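Local coordinates for protein TRAP-type C4-dicarboxylate:H+ symport system substrate-binding component DctP (PDB 4MX6) that probably captures C4-dicarboxylates such as succinate in the periplasm as the solute-binding component of a TRAP-type proton symport system, at residues L117-N122 with A306-W311; L176-M181 with A188-V193; G68-S73 with A260-V265. All blocks are in the same frame, centred on the assembly; numbering follows the deposited sequence.

In the fold
The three contacts show how a two-lobed periplasmic binding protein is tied together by segments both near and far in sequence. Interactions 1 and 2 are neighbours, their centres 15 Å apart, and they touch where Pro-118 meets Gln-189 and Trp-311 meets Val-193. Interaction 3 lies about 42 to 43 Å, centre to centre, from both, on the opposite side of the chain's centre. Along the chain, interaction 2 is a local link between strand 177-180 and helix 184-191, nested inside the loops closed by the other two, whereas interactions 1 and 3 interleave. The succinate-binding residue Arg-179 belongs to interaction 2; interactions 1 and 3 lie away from the succinate-binding residues.

Interaction 1 (L117-N122 with A306-W311); sequences LPFLFN and AERQQW
Phe-119 lays its ring between two residues of helix 305-326, meeting Arg-308 at one rim atom and Trp-311 along the far end of the ring. Phe-119 CD1 sits over one face of the Arg-308 guanidinium, 3.7 Å from Arg-308 NH2, and the two planes stand 78° apart, so the ring presents its edge to the guanidinium rather than stacking on it. At the other end, Phe-119 CZ packs against Trp-311 CB at 3.7 Å, while CE2 rests by the Trp-311 backbone carbonyl. The indole itself leads away toward Phe-161.

Arg-308 arrives as an extended chain, with CG anti to the backbone N (chi1 -179°), and this reach brings NH2 to two waters in the guanidinium plane. Both accept from it: water 1 at 2.9 Å from Arg-308 NH2, water 2 at an equal distance. Water 1 then donates to Phe-119 O and, at 2.7 Å, to Asn-122 OD1; water 2 donates to Asn-122 O. The positive charge is thus coupled to three loop oxygens through solvent, and segments 117-122 and 306-311 are hydrogen-bonded to each other only by way of these waters.

On its other flanks the loop is held by Pro-118 O, which accepts from Trp-319 NE1 of the same helix, and by backbone bonding of Phe-119 with His-241. Phe-119 occupies the third position of the turn with positive phi (62°), the backbone shape that this position requires. The arrangement is a type II beta turn from Leu-117 to Leu-120, docked on a helix by an aromatic side chain and a water-bridged arginine.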
loop_
_atom_site.group_PDB
_atom_site.type_symbol
_atom_site.label_atom_id
_atom_site.label_comp_id
_atom_site.label_asym_id
_atom_site.label_seq_id
_atom_site.Cartn_x
_atom_site.Cartn_y
_atom_site.Cartn_z
ATOM N N LEU A 117 7.473 -6.234 6.597
ATOM C CA LEU A 117 8.767 -6.370 7.278
ATOM C C LEU A 117 9.807 -5.404 6.692
ATOM O O LEU A 117 9.986 -5.330 5.473
ATOM C CB LEU A 117 9.267 -7.814 7.225
ATOM C CG LEU A 117 8.425 -8.819 8.017
ATOM C CD1 LEU A 117 8.952 -10.223 7.821
ATOM C CD2 LEU A 117 8.385 -8.483 9.503
ATOM N N PRO A 118 10.502 -4.660 7.559
ATOM C CA PRO A 118 11.404 -3.632 7.037
ATOM C C PRO A 118 12.630 -4.215 6.339
ATOM O O PRO A 118 13.283 -5.119 6.862
ATOM C CB PRO A 118 11.786 -2.842 8.291
ATOM C CG PRO A 118 11.495 -3.787 9.451
ATOM C CD PRO A 118 10.313 -4.562 9.018
ATOM N N PHE A 119 12.922 -3.686 5.162
ATOM C CA PHE A 119 14.060 -4.079 4.338
ATOM C C PHE A 119 14.001 -5.550 3.885
ATOM O O PHE A 119 15.013 -6.128 3.493
ATOM C CB PHE A 119 15.393 -3.777 5.043
ATOM C CG PHE A 119 15.620 -2.307 5.297
ATOM C CD1 PHE A 119 16.009 -1.465 4.275
ATOM C CD2 PHE A 119 15.444 -1.775 6.562
ATOM C CE1 PHE A 119 16.215 -0.112 4.521
ATOM C CE2 PHE A 119 15.647 -0.428 6.798
ATOM C CZ PHE A 119 16.038 0.396 5.777
ATOM N N LEU A 120 12.817 -6.145 3.876
ATOM C CA LEU A 120 12.680 -7.507 3.368
ATOM C C LEU A 120 12.970 -7.585 1.868
ATOM O O LEU A 120 13.701 -8.470 1.411
ATOM C CB LEU A 120 11.286 -8.045 3.680
ATOM C CG LEU A 120 10.992 -9.470 3.203
ATOM C CD1 LEU A 120 11.989 -10.484 3.763
ATOM C CD2 LEU A 120 9.560 -9.829 3.593
ATOM N N PHE A 121 12.353 -6.685 1.108
ATOM C CA PHE A 121 12.521 -6.643 -0.336
ATOM C C PHE A 121 13.456 -5.513 -0.735
ATOM O O PHE A 121 13.323 -4.378 -0.268
ATOM C CB PHE A 121 11.170 -6.421 -1.013
ATOM C CG PHE A 121 10.160 -7.474 -0.681
ATOM C CD1 PHE A 121 10.255 -8.749 -1.216
ATOM C CD2 PHE A 121 9.108 -7.199 0.173
ATOM C CE1 PHE A 121 9.316 -9.727 -0.905
ATOM C CE2 PHE A 121 8.172 -8.185 0.479
ATOM C CZ PHE A 121 8.296 -9.446 -0.059
ATOM N N ASN A 122 14.414 -5.816 -1.600
ATOM C CA ASN A 122 15.371 -4.803 -2.032
ATOM C C ASN A 122 14.692 -3.721 -2.862
ATOM O O ASN A 122 15.019 -2.524 -2.766
ATOM C CB ASN A 122 16.476 -5.419 -2.893
ATOM C CG ASN A 122 17.416 -6.313 -2.107
ATOM O OD1 ASN A 122 17.438 -6.281 -0.878
ATOM N ND2 ASN A 122 18.212 -7.108 -2.820
ATOM N N ALA A 306 26.857 2.272 4.275
ATOM C CA ALA A 306 26.959 1.970 5.690
ATOM C C ALA A 306 25.760 2.502 6.458
ATOM O O ALA A 306 25.304 1.867 7.400
ATOM C CB ALA A 306 28.255 2.516 6.278
ATOM N N GLU A 307 25.259 3.671 6.068
ATOM C CA GLU A 307 24.084 4.219 6.715
ATOM C C GLU A 307 22.888 3.304 6.486
ATOM O O GLU A 307 22.151 2.996 7.414
ATOM C CB GLU A 307 23.800 5.632 6.204
ATOM C CG GLU A 307 24.746 6.643 6.817
ATOM C CD GLU A 307 24.747 8.004 6.135
ATOM O OE1 GLU A 307 24.252 8.143 4.998
ATOM O OE2 GLU A 307 25.286 8.943 6.755
ATOM N N ARG A 308 22.683 2.863 5.247
ATOM C CA ARG A 308 21.585 1.941 4.977
ATOM C C ARG A 308 21.736 0.678 5.824
ATOM O O ARG A 308 20.757 0.189 6.395
ATOM C CB ARG A 308 21.502 1.572 3.492
ATOM C CG ARG A 308 20.323 0.624 3.172
ATOM C CD ARG A 308 20.390 0.020 1.766
ATOM N NE ARG A 308 19.153 -0.692 1.400
ATOM C CZ ARG A 308 18.908 -1.984 1.593
ATOM N NH1 ARG A 308 19.814 -2.776 2.154
ATOM N NH2 ARG A 308 17.742 -2.494 1.211
ATOM N N GLN A 309 22.945 0.142 5.903
ATOM C CA GLN A 309 23.143 -1.111 6.629
ATOM C C GLN A 309 22.823 -0.945 8.116
ATOM O O GLN A 309 22.315 -1.870 8.747
ATOM C CB GLN A 309 24.558 -1.659 6.437
ATOM C CG GLN A 309 24.704 -3.099 6.924
ATOM C CD GLN A 309 23.862 -4.077 6.123
ATOM O OE1 GLN A 309 23.862 -4.051 4.896
ATOM N NE2 GLN A 309 23.123 -4.926 6.817
ATOM N N GLN A 310 23.090 0.233 8.678
ATOM C CA GLN A 310 22.745 0.457 10.079
ATOM C C GLN A 310 21.231 0.345 10.270
ATOM O O GLN A 310 20.749 -0.251 11.233
ATOM C CB GLN A 310 23.251 1.822 10.557
ATOM C CG GLN A 310 24.764 1.873 10.687
ATOM C CD GLN A 310 25.344 3.196 11.167
ATOM O OE1 GLN A 310 24.755 4.259 11.046
ATOM N NE2 GLN A 310 26.546 3.121 11.682
ATOM N N TRP A 311 20.475 0.925 9.345
ATOM C CA TRP A 311 19.018 0.803 9.390
ATOM C C TRP A 311 18.551 -0.649 9.209
ATOM O O TRP A 311 17.647 -1.117 9.901
ATOM C CB TRP A 311 18.396 1.692 8.316
ATOM C CG TRP A 311 18.232 3.152 8.670
ATOM C CD1 TRP A 311 19.021 4.193 8.292
ATOM C CD2 TRP A 311 17.184 3.703 9.465
ATOM N NE1 TRP A 311 18.518 5.363 8.797
ATOM C CE2 TRP A 311 17.381 5.091 9.514
ATOM C CE3 TRP A 311 16.080 3.153 10.116
ATOM C CZ2 TRP A 311 16.519 5.939 10.221
ATOM C CZ3 TRP A 311 15.222 3.992 10.811
ATOM C CH2 TRP A 311 15.439 5.362 10.843
HETATM O O HOH W 1 16.604 -5.125 1.424
HETATM O O HOH W 2 15.639 -1.155 -0.253
#

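Interaction 2 (L176-M181 with A188-V193); sequences LKFRVM and AQFDAV
Ala-192 N donates to Ala-188 O at 2.9 Å, and weakly to Gln-189 O, closing the turn of chain that holds Phe-190 out to its two partners on the strand, Phe-178 and Val-180. The contact itself is wholly apolar and buried. The rings of Phe-178 and Phe-190 form an offset stack, with centroids 4.4 Å apart and planes inclined by 17°. The offset is large enough that Phe-190 CE1 lies over Phe-178 CG, at 3.4 Å, while the centre of the Phe-190 ring is taken by another group: Phe-178 CB stands almost straight above it, 3.8 Å from the centroid, in a CH-pi contact. One side chain therefore covers the same face twice, with its ring and with its methylene.

Val-180, two residues further along the strand, completes the grip with a single methyl. Its CG1, anti to the carbonyl carbon (chi1 -70°), comes within 3.5 Å of Phe-190 CD2 and equally close to CE2, on the side of the ring remote from CE1. Between these two inward residues, Arg-179 points away from the helix and gives its NH2 to succinate, with NE held by Lys-200 O.

The stack joins the first strand and the helix of the beta-alpha-beta unit made by strand 177-180, helix 184-191 and strand 196-199. Pro-197 of the parallel second strand also packs on Phe-190, and helix 305-326 touches Ala-188, Gln-189 and Val-193.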
loop_
_atom_site.group_PDB
_atom_site.type_symbol
_atom_site.label_atom_id
_atom_site.label_comp_id
_atom_site.label_asym_id
_atom_site.label_seq_id
_atom_site.Cartn_x
_atom_site.Cartn_y
_atom_site.Cartn_z
ATOM N N LEU A 176 10.715 10.533 18.046
ATOM C CA LEU A 176 9.838 11.198 17.090
ATOM C C LEU A 176 8.547 10.407 16.919
ATOM O O LEU A 176 8.556 9.171 16.951
ATOM C CB LEU A 176 10.516 11.352 15.728
ATOM C CG LEU A 176 11.762 12.225 15.649
ATOM C CD1 LEU A 176 12.223 12.305 14.198
ATOM C CD2 LEU A 176 11.553 13.616 16.255
ATOM N N LYS A 177 7.446 11.127 16.724
ATOM C CA LYS A 177 6.145 10.510 16.492
ATOM C C LYS A 177 5.942 10.313 14.995
ATOM O O LYS A 177 6.002 11.282 14.232
ATOM C CB LYS A 177 5.031 11.407 17.048
ATOM C CG LYS A 177 4.876 11.341 18.559
ATOM C CD LYS A 177 3.809 12.297 19.094
ATOM C CE LYS A 177 4.265 13.730 19.066
ATOM N NZ LYS A 177 3.559 14.495 20.128
ATOM N N PHE A 178 5.702 9.068 14.577
ATOM C CA PHE A 178 5.417 8.750 13.182
ATOM C C PHE A 178 4.018 8.174 13.059
ATOM O O PHE A 178 3.668 7.231 13.759
ATOM C CB PHE A 178 6.406 7.713 12.633
ATOM C CG PHE A 178 7.786 8.257 12.366
ATOM C CD1 PHE A 178 8.720 8.351 13.385
ATOM C CD2 PHE A 178 8.161 8.649 11.090
ATOM C CE1 PHE A 178 9.988 8.830 13.141
ATOM C CE2 PHE A 178 9.439 9.134 10.846
ATOM C CZ PHE A 178 10.346 9.218 11.874
ATOM N N ARG A 179 3.227 8.706 12.138
ATOM C CA ARG A 179 2.009 8.006 11.749
ATOM C C ARG A 179 2.393 6.722 11.032
ATOM O O ARG A 179 3.352 6.692 10.261
ATOM C CB ARG A 179 1.154 8.864 10.831
ATOM C CG ARG A 179 -0.116 8.171 10.324
ATOM C CD ARG A 179 0.072 7.523 8.954
ATOM N NE ARG A 179 -1.144 6.830 8.520
ATOM C CZ ARG A 179 -1.313 6.306 7.311
ATOM N NH1 ARG A 179 -2.425 5.640 7.037
ATOM N NH2 ARG A 179 -0.380 6.425 6.385
ATOM N N VAL A 180 1.610 5.677 11.276
ATOM C CA VAL A 180 1.678 4.438 10.508
ATOM C C VAL A 180 0.272 4.051 10.048
ATOM O O VAL A 180 -0.735 4.373 10.689
ATOM C CB VAL A 180 2.310 3.260 11.298
ATOM C CG1 VAL A 180 3.799 3.494 11.492
ATOM C CG2 VAL A 180 1.588 3.022 12.614
ATOM N N MET A 181 0.232 3.325 8.934
ATOM C CA MET A 181 -0.935 2.526 8.597
ATOM C C MET A 181 -1.232 1.592 9.769
ATOM O O MET A 181 -0.352 1.299 10.580
ATOM C CB MET A 181 -0.669 1.722 7.322
ATOM C CG MET A 181 -0.457 2.601 6.091
ATOM S SD MET A 181 -0.156 1.700 4.558
ATOM C CE MET A 181 1.575 1.255 4.718
ATOM N N ALA A 188 5.895 -1.823 15.248
ATOM C CA ALA A 188 7.115 -2.439 15.753
ATOM C C ALA A 188 8.360 -1.891 15.052
ATOM O O ALA A 188 9.411 -1.721 15.684
ATOM C CB ALA A 188 7.040 -3.949 15.612
ATOM N N GLN A 189 8.252 -1.598 13.757
ATOM C CA GLN A 189 9.339 -0.998 13.006
ATOM C C GLN A 189 9.802 0.285 13.695
ATOM O O GLN A 189 10.991 0.518 13.882
ATOM C CB GLN A 189 8.851 -0.703 11.575
ATOM C CG GLN A 189 9.821 0.068 10.724
ATOM C CD GLN A 189 9.230 0.370 9.371
ATOM O OE1 GLN A 189 9.345 -0.418 8.437
ATOM N NE2 GLN A 189 8.551 1.495 9.267
ATOM N N PHE A 190 8.862 1.160 14.047
ATOM C CA PHE A 190 9.236 2.403 14.717
ATOM C C PHE A 190 9.636 2.192 16.180
ATOM O O PHE A 190 10.569 2.840 16.652
ATOM C CB PHE A 190 8.162 3.475 14.526
ATOM C CG PHE A 190 8.141 4.019 13.123
ATOM C CD1 PHE A 190 9.147 4.871 12.695
ATOM C CD2 PHE A 190 7.171 3.630 12.212
ATOM C CE1 PHE A 190 9.168 5.339 11.412
ATOM C CE2 PHE A 190 7.189 4.114 10.916
ATOM C CZ PHE A 190 8.183 4.971 10.527
ATOM N N ASP A 191 8.989 1.262 16.883
ATOM C CA ASP A 191 9.434 0.892 18.238
ATOM C C ASP A 191 10.916 0.490 18.236
ATOM O O ASP A 191 11.639 0.754 19.196
ATOM C CB ASP A 191 8.643 -0.307 18.797
ATOM C CG ASP A 191 7.201 0.000 19.133
ATOM O OD1 ASP A 191 6.852 1.168 19.381
ATOM O OD2 ASP A 191 6.415 -0.975 19.175
ATOM N N ALA A 192 11.355 -0.184 17.177
ATOM C CA ALA A 192 12.706 -0.747 17.118
ATOM C C ALA A 192 13.798 0.316 17.161
ATOM O O ALA A 192 14.941 0.020 17.505
ATOM C CB ALA A 192 12.853 -1.596 15.865
ATOM N N VAL A 193 13.443 1.552 16.810
ATOM C CA VAL A 193 14.378 2.672 16.841
ATOM C C VAL A 193 13.976 3.723 17.880
ATOM O O VAL A 193 14.477 4.852 17.872
ATOM C CB VAL A 193 14.571 3.313 15.436
ATOM C CG1 VAL A 193 15.232 2.310 14.480
ATOM C CG2 VAL A 193 13.250 3.823 14.857
#

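Interaction 3 (G68-S73 with A260-V265); sequences GEYTVS and ADKRKV
The phenol ring of Tyr-70 and the carboxylate of Glu-69, two flat groups on adjacent residues, meet the same partner, Lys-262, at different points along its chain. The ring touches through its outer end: Tyr-70 CE1 lies 3.9 Å from Lys-262 CB, and the hydroxyl oxygen OH 3.8 Å from that same carbon, a van der Waals contact of the phenol with the first carbons of the lysine side chain. Leu-258, Pro-259, Val-62, Val-37 and Ile-39 also pack around this buried ring. In this type II periplasmic binding protein, the strand is the second of a beta-alpha-beta unit in which strand 37-42, helix 50-65 and strand 70-75 follow in order and the strands pair in parallel; the contact joins its leading end to the first turn of the long helix 260-295.

Lys-262 bends at its second torsion (chi2 -55°), then runs straight to the amine. The bend carries the chain past the tyrosine and toward Glu-69, whose side chain, extended beyond CG, crosses it at about a right angle. The division of labour is clear: the carbons near the helix lie by the ring, while the charged end goes to the more exposed glutamate. Both charged residues are partly exposed, so water probably screens the pair. The salt bridge is nonetheless short, with Lys-262 NZ donating at 2.7 Å to the syn lone pair of Glu-69 OE1, while OE2 stands 3.8 Å from that nitrogen.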
loop_
_atom_site.group_PDB
_atom_site.type_symbol
_atom_site.label_atom_id
_atom_site.label_comp_id
_atom_site.label_asym_id
_atom_site.label_seq_id
_atom_site.Cartn_x
_atom_site.Cartn_y
_atom_site.Cartn_z
ATOM N N GLY A 68 -24.492 -0.938 -20.695
ATOM C CA GLY A 68 -25.867 -1.110 -20.284
ATOM C C GLY A 68 -26.100 -2.247 -19.311
ATOM O O GLY A 68 -27.202 -2.385 -18.780
ATOM N N GLU A 69 -25.068 -3.057 -19.067
ATOM C CA GLU A 69 -25.205 -4.205 -18.181
ATOM C C GLU A 69 -24.598 -3.926 -16.807
ATOM O O GLU A 69 -25.172 -4.297 -15.783
ATOM C CB GLU A 69 -24.532 -5.432 -18.791
ATOM C CG GLU A 69 -25.114 -5.875 -20.126
ATOM C CD GLU A 69 -24.303 -6.997 -20.759
ATOM O OE1 GLU A 69 -24.130 -8.029 -20.102
ATOM O OE2 GLU A 69 -23.815 -6.839 -21.896
ATOM N N TYR A 70 -23.425 -3.291 -16.806
ATOM C CA TYR A 70 -22.721 -2.924 -15.588
ATOM C C TYR A 70 -22.135 -1.536 -15.754
ATOM O O TYR A 70 -21.749 -1.138 -16.851
ATOM C CB TYR A 70 -21.589 -3.923 -15.275
ATOM C CG TYR A 70 -22.105 -5.297 -14.949
ATOM C CD1 TYR A 70 -22.356 -6.227 -15.954
ATOM C CD2 TYR A 70 -22.389 -5.653 -13.642
ATOM C CE1 TYR A 70 -22.862 -7.475 -15.665
ATOM C CE2 TYR A 70 -22.891 -6.891 -13.340
ATOM C CZ TYR A 70 -23.126 -7.805 -14.353
ATOM O OH TYR A 70 -23.631 -9.052 -14.064
ATOM N N THR A 71 -22.071 -0.801 -14.651
ATOM C CA THR A 71 -21.365 0.468 -14.612
ATOM C C THR A 71 -20.520 0.476 -13.353
ATOM O O THR A 71 -20.904 -0.136 -12.363
ATOM C CB THR A 71 -22.337 1.664 -14.602
ATOM O OG1 THR A 71 -21.598 2.880 -14.716
ATOM C CG2 THR A 71 -23.169 1.681 -13.330
ATOM N N VAL A 72 -19.373 1.151 -13.393
ATOM C CA VAL A 72 -18.493 1.233 -12.236
ATOM C C VAL A 72 -18.450 2.672 -11.733
ATOM O O VAL A 72 -18.116 3.572 -12.495
ATOM C CB VAL A 72 -17.056 0.784 -12.577
ATOM C CG1 VAL A 72 -16.174 0.835 -11.332
ATOM C CG2 VAL A 72 -17.045 -0.608 -13.162
ATOM N N SER A 73 -18.812 2.881 -10.468
ATOM C CA SER A 73 -18.676 4.176 -9.817
ATOM C C SER A 73 -17.423 4.161 -8.958
ATOM O O SER A 73 -17.261 3.280 -8.116
ATOM C CB SER A 73 -19.902 4.485 -8.960
ATOM O OG SER A 73 -21.060 4.565 -9.768
ATOM N N ALA A 260 -21.508 -16.367 -14.478
ATOM C CA ALA A 260 -20.119 -16.742 -14.726
ATOM C C ALA A 260 -19.497 -16.047 -15.937
ATOM O O ALA A 260 -18.306 -15.693 -15.919
ATOM C CB ALA A 260 -20.010 -18.250 -14.869
ATOM N N ASP A 261 -20.291 -15.835 -16.985
ATOM C CA ASP A 261 -19.758 -15.203 -18.184
ATOM C C ASP A 261 -19.440 -13.723 -17.948
ATOM O O ASP A 261 -18.377 -13.239 -18.351
ATOM C CB ASP A 261 -20.644 -15.438 -19.435
ATOM C CG ASP A 261 -22.153 -15.347 -19.168
ATOM O OD1 ASP A 261 -22.597 -14.661 -18.223
ATOM O OD2 ASP A 261 -22.904 -15.998 -19.945
ATOM N N LYS A 262 -20.313 -13.029 -17.231
ATOM C CA LYS A 262 -20.080 -11.630 -16.910
ATOM C C LYS A 262 -18.907 -11.501 -15.940
ATOM O O LYS A 262 -18.087 -10.586 -16.064
ATOM C CB LYS A 262 -21.342 -10.995 -16.315
ATOM C CG LYS A 262 -22.584 -11.130 -17.173
ATOM C CD LYS A 262 -22.368 -10.597 -18.556
ATOM C CE LYS A 262 -23.495 -11.026 -19.486
ATOM N NZ LYS A 262 -23.291 -10.499 -20.868
ATOM N N ARG A 263 -18.834 -12.408 -14.970
ATOM C CA ARG A 263 -17.726 -12.415 -14.023
ATOM C C ARG A 263 -16.396 -12.513 -14.772
ATOM O O ARG A 263 -15.434 -11.830 -14.430
ATOM C CB ARG A 263 -17.864 -13.570 -13.029
ATOM C CG ARG A 263 -16.799 -13.526 -11.940
ATOM C CD ARG A 263 -16.787 -14.751 -11.037
ATOM N NE ARG A 263 -18.096 -15.049 -10.458
ATOM C CZ ARG A 263 -18.811 -16.157 -10.651
ATOM N NH1 ARG A 263 -18.387 -17.156 -11.419
ATOM N NH2 ARG A 263 -19.977 -16.259 -10.049
ATOM N N LYS A 264 -16.333 -13.376 -15.783
ATOM C CA LYS A 264 -15.104 -13.543 -16.544
ATOM C C LYS A 264 -14.689 -12.259 -17.265
ATOM O O LYS A 264 -13.518 -11.896 -17.265
ATOM C CB LYS A 264 -15.270 -14.686 -17.539
ATOM C CG LYS A 264 -14.033 -14.967 -18.350
ATOM C CD LYS A 264 -14.209 -16.195 -19.212
ATOM C CE LYS A 264 -12.931 -16.521 -19.950
ATOM N NZ LYS A 264 -13.078 -17.756 -20.723
ATOM N N VAL A 265 -15.642 -11.556 -17.856
ATOM C CA VAL A 265 -15.353 -10.283 -18.511
ATOM C C VAL A 265 -14.857 -9.244 -17.489
ATOM O O VAL A 265 -13.871 -8.523 -17.732
ATOM C CB VAL A 265 -16.599 -9.751 -19.254
ATOM C CG1 VAL A 265 -16.330 -8.386 -19.859
ATOM C CG2 VAL A 265 -17.025 -10.723 -20.346
#